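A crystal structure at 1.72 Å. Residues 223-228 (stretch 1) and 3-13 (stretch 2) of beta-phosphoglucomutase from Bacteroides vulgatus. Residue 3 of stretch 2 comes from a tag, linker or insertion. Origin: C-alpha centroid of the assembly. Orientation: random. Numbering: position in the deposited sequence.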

# COMPACT_ATOMS: atom_id res chain seq x y z
N ALA A 223 -4.50 -0.56 -12.18
CA ALA A 223 -4.89 0.64 -11.39
C ALA A 223 -5.97 1.36 -12.15
O ALA A 223 -5.89 1.55 -13.40
CB ALA A 223 -3.71 1.60 -11.22
N ASN A 224 -6.99 1.80 -11.43
CA ASN A 224 -8.10 2.50 -12.08
C ASN A 224 -7.77 3.94 -12.43
O ASN A 224 -8.28 4.50 -13.41
CB ASN A 224 -9.38 2.41 -11.27
CG ASN A 224 -9.80 0.97 -11.05
OD1 ASN A 224 -9.43 0.36 -10.05
ND2 ASN A 224 -10.53 0.40 -12.02
N LEU A 225 -6.91 4.54 -11.62
CA LEU A 225 -6.37 5.87 -11.87
C LEU A 225 -4.93 5.90 -11.37
O LEU A 225 -4.52 5.10 -10.49
CB LEU A 225 -7.19 6.94 -11.13
CG LEU A 225 -8.57 7.38 -11.60
CD1 LEU A 225 -9.14 8.39 -10.59
CD2 LEU A 225 -8.50 7.97 -13.01
N LEU A 226 -4.14 6.81 -11.92
CA LEU A 226 -2.76 6.99 -11.48
C LEU A 226 -2.49 8.47 -11.26
O LEU A 226 -2.81 9.31 -12.13
CB LEU A 226 -1.74 6.43 -12.52
CG LEU A 226 -0.28 6.45 -12.01
CD1 LEU A 226 0.45 5.23 -12.54
CD2 LEU A 226 0.34 7.75 -12.47
N PHE A 227 -1.91 8.77 -10.10
CA PHE A 227 -1.35 10.15 -9.86
C PHE A 227 0.15 10.10 -9.72
O PHE A 227 0.74 9.09 -9.33
CB PHE A 227 -1.97 10.77 -8.62
CG PHE A 227 -3.47 10.95 -8.74
CD1 PHE A 227 -3.99 12.09 -9.36
CD2 PHE A 227 -4.34 9.97 -8.29
CE1 PHE A 227 -5.35 12.26 -9.53
CE2 PHE A 227 -5.70 10.12 -8.43
CZ PHE A 227 -6.23 11.27 -9.07
N HIS A 228 0.79 11.22 -10.01
CA HIS A 228 2.25 11.23 -10.12
C HIS A 228 2.96 11.44 -8.77
O HIS A 228 4.18 11.33 -8.70
CB HIS A 228 2.63 12.30 -11.16
CG HIS A 228 2.11 11.96 -12.53
ND1 HIS A 228 2.51 10.83 -13.22
CD2 HIS A 228 1.15 12.54 -13.29
CE1 HIS A 228 1.87 10.77 -14.37
NE2 HIS A 228 1.04 11.79 -14.44
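Stretch 2, residues 3-13: AMFKEAINNYL

Stretch 2 is helical throughout, from A3, a tag residue, to L13, and belongs to a longer helix that extends beyond both ends of the segment. Its backbone bonds follow the i to i−4 pattern, from E7 N to A3 O (3.0 Å) through to L13 N to I9 O (2.9 Å). The helix packs beside the short strand 225-227 of stretch 1, the two axes approaching to 10.1 Å and their N-to-C directions making an angle of 141°. The helix therefore runs broadly, though obliquely, against the direction of the strand, so that the sequence of stretch 1 is met by helix residues in descending order, from Y12 and A8 back to F5. The contact is modest, burying 285 Å² in total, and no direct hydrogen bond crosses it.

A223 precedes the contact and does not reach the helix. At N224, still in the loop, the backbones come closest: its CA lies 5.7 Å from CA of A8. The small side chain of A8 points toward stretch 1, and its CB rests 3.2 Å from the carbonyl O of N224. The side chain of N224, with chi1 in the m well, also points toward the helix and brings ND2 to 4.0 Å from CB of Y12. A water bridges the polar groups here, accepting from N224 ND2 at 2.9 Å and donating to A8 O at 2.8 Å. The same carbonyl accepts the helical bond from Y12 N (3.1 Å), so the water adds a second partner without breaking the helix.

L225 opens the strand and supplies the main apolar contact. Its extended side chain, in the m,t rotamer, points toward the helix and reaches two residues one turn apart: CD2 lies 3.5 Å from CB of A8, while CD1 lies 3.7 Å from CD1 of F5. CD2 is also 4.1 Å from the backbone O of M4, a selenomethionine whose side chain stays at the margin.

L226 follows the alternation of an extended strand and makes no contact with the helix. At F227 the CA-to-CB bond points sideways, but the ring carries the side chain back to the helix, where CZ lies 3.8 Å from CE1 of F5. F5 behaves likewise, starting sideways and ending nearer. The two rings meet obliquely, with centroids 6.0 Å apart and planes at 65°, and F5 thereby touches both L225 and F227. H228, beyond the strand, is out of reach of the helix.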

# COMPACT_ATOMS: atom_id res chain seq x y z
N ALA A 3 -13.46 14.47 -16.55
CA ALA A 3 -13.92 13.44 -17.50
C ALA A 3 -13.08 12.16 -17.44
O ALA A 3 -13.62 11.06 -17.58
CB ALA A 3 -14.01 13.99 -18.95
N MSE A 4 -11.77 12.30 -17.24
CA MSE A 4 -10.91 11.11 -17.02
C MSE A 4 -11.35 10.31 -15.78
O MSE A 4 -11.32 9.07 -15.81
CB MSE A 4 -9.42 11.50 -16.86
CG MSE A 4 -8.89 12.40 -17.95
SE MSE A 4 -9.09 11.63 -19.75
CE MSE A 4 -7.70 10.27 -19.51
N PHE A 5 -11.75 11.02 -14.71
CA PHE A 5 -12.25 10.34 -13.49
C PHE A 5 -13.53 9.54 -13.78
O PHE A 5 -13.65 8.38 -13.40
CB PHE A 5 -12.45 11.33 -12.32
CG PHE A 5 -11.18 12.04 -11.86
CD1 PHE A 5 -9.88 11.60 -12.21
CD2 PHE A 5 -11.28 13.15 -10.99
CE1 PHE A 5 -8.74 12.29 -11.74
CE2 PHE A 5 -10.15 13.81 -10.53
CZ PHE A 5 -8.87 13.38 -10.89
N LYS A 6 -14.47 10.16 -14.48
CA LYS A 6 -15.74 9.52 -14.86
C LYS A 6 -15.47 8.25 -15.69
O LYS A 6 -16.14 7.23 -15.48
CB LYS A 6 -16.58 10.50 -15.68
CG LYS A 6 -17.22 11.64 -14.84
CD LYS A 6 -18.13 11.08 -13.74
CE LYS A 6 -19.01 12.15 -13.13
NZ LYS A 6 -19.73 11.60 -11.95
N GLU A 7 -14.57 8.33 -16.66
CA GLU A 7 -14.22 7.15 -17.50
C GLU A 7 -13.75 5.99 -16.59
O GLU A 7 -14.29 4.88 -16.66
CB GLU A 7 -13.15 7.48 -18.53
CG GLU A 7 -12.68 6.29 -19.33
CD GLU A 7 -11.35 6.49 -20.06
OE1 GLU A 7 -10.42 7.23 -19.58
OE2 GLU A 7 -11.23 5.88 -21.16
N ALA A 8 -12.80 6.28 -15.70
CA ALA A 8 -12.29 5.27 -14.79
C ALA A 8 -13.43 4.73 -13.93
O ALA A 8 -13.57 3.53 -13.78
CB ALA A 8 -11.18 5.85 -13.90
N ILE A 9 -14.22 5.63 -13.35
CA ILE A 9 -15.32 5.23 -12.48
C ILE A 9 -16.29 4.33 -13.23
O ILE A 9 -16.65 3.26 -12.74
CB ILE A 9 -16.00 6.44 -11.82
CG1 ILE A 9 -15.01 7.11 -10.84
CG2 ILE A 9 -17.28 6.04 -11.05
CD1 ILE A 9 -15.39 8.55 -10.55
N ASN A 10 -16.73 4.78 -14.40
CA ASN A 10 -17.74 4.04 -15.15
C ASN A 10 -17.25 2.69 -15.63
O ASN A 10 -18.02 1.72 -15.64
CB ASN A 10 -18.35 4.89 -16.25
CG ASN A 10 -19.26 5.95 -15.70
OD1 ASN A 10 -20.08 5.67 -14.78
ND2 ASN A 10 -19.14 7.17 -16.21
N ASN A 11 -15.99 2.61 -16.04
CA ASN A 11 -15.38 1.31 -16.39
C ASN A 11 -15.38 0.31 -15.21
O ASN A 11 -15.74 -0.88 -15.38
CB ASN A 11 -13.96 1.51 -16.94
CG ASN A 11 -13.97 2.05 -18.40
OD1 ASN A 11 -14.96 1.89 -19.11
ND2 ASN A 11 -12.86 2.67 -18.82
N TYR A 12 -14.94 0.78 -14.04
CA TYR A 12 -15.02 0.02 -12.80
C TYR A 12 -16.44 -0.44 -12.49
O TYR A 12 -16.66 -1.63 -12.24
CB TYR A 12 -14.44 0.82 -11.62
CG TYR A 12 -14.68 0.16 -10.30
CD1 TYR A 12 -13.81 -0.83 -9.83
CD2 TYR A 12 -15.74 0.55 -9.49
CE1 TYR A 12 -14.02 -1.43 -8.61
CE2 TYR A 12 -15.97 -0.05 -8.25
CZ TYR A 12 -15.11 -1.04 -7.83
OH TYR A 12 -15.29 -1.67 -6.63
N LEU A 13 -17.41 0.47 -12.51
CA LEU A 13 -18.80 0.11 -12.23
C LEU A 13 -19.31 -0.96 -13.19
O LEU A 13 -19.91 -1.96 -12.77
CB LEU A 13 -19.70 1.32 -12.29
CG LEU A 13 -19.40 2.41 -11.27
CD1 LEU A 13 -20.39 3.56 -11.50
CD2 LEU A 13 -19.43 1.92 -9.81
O HOH W 1 -11.44 1.78 -14.46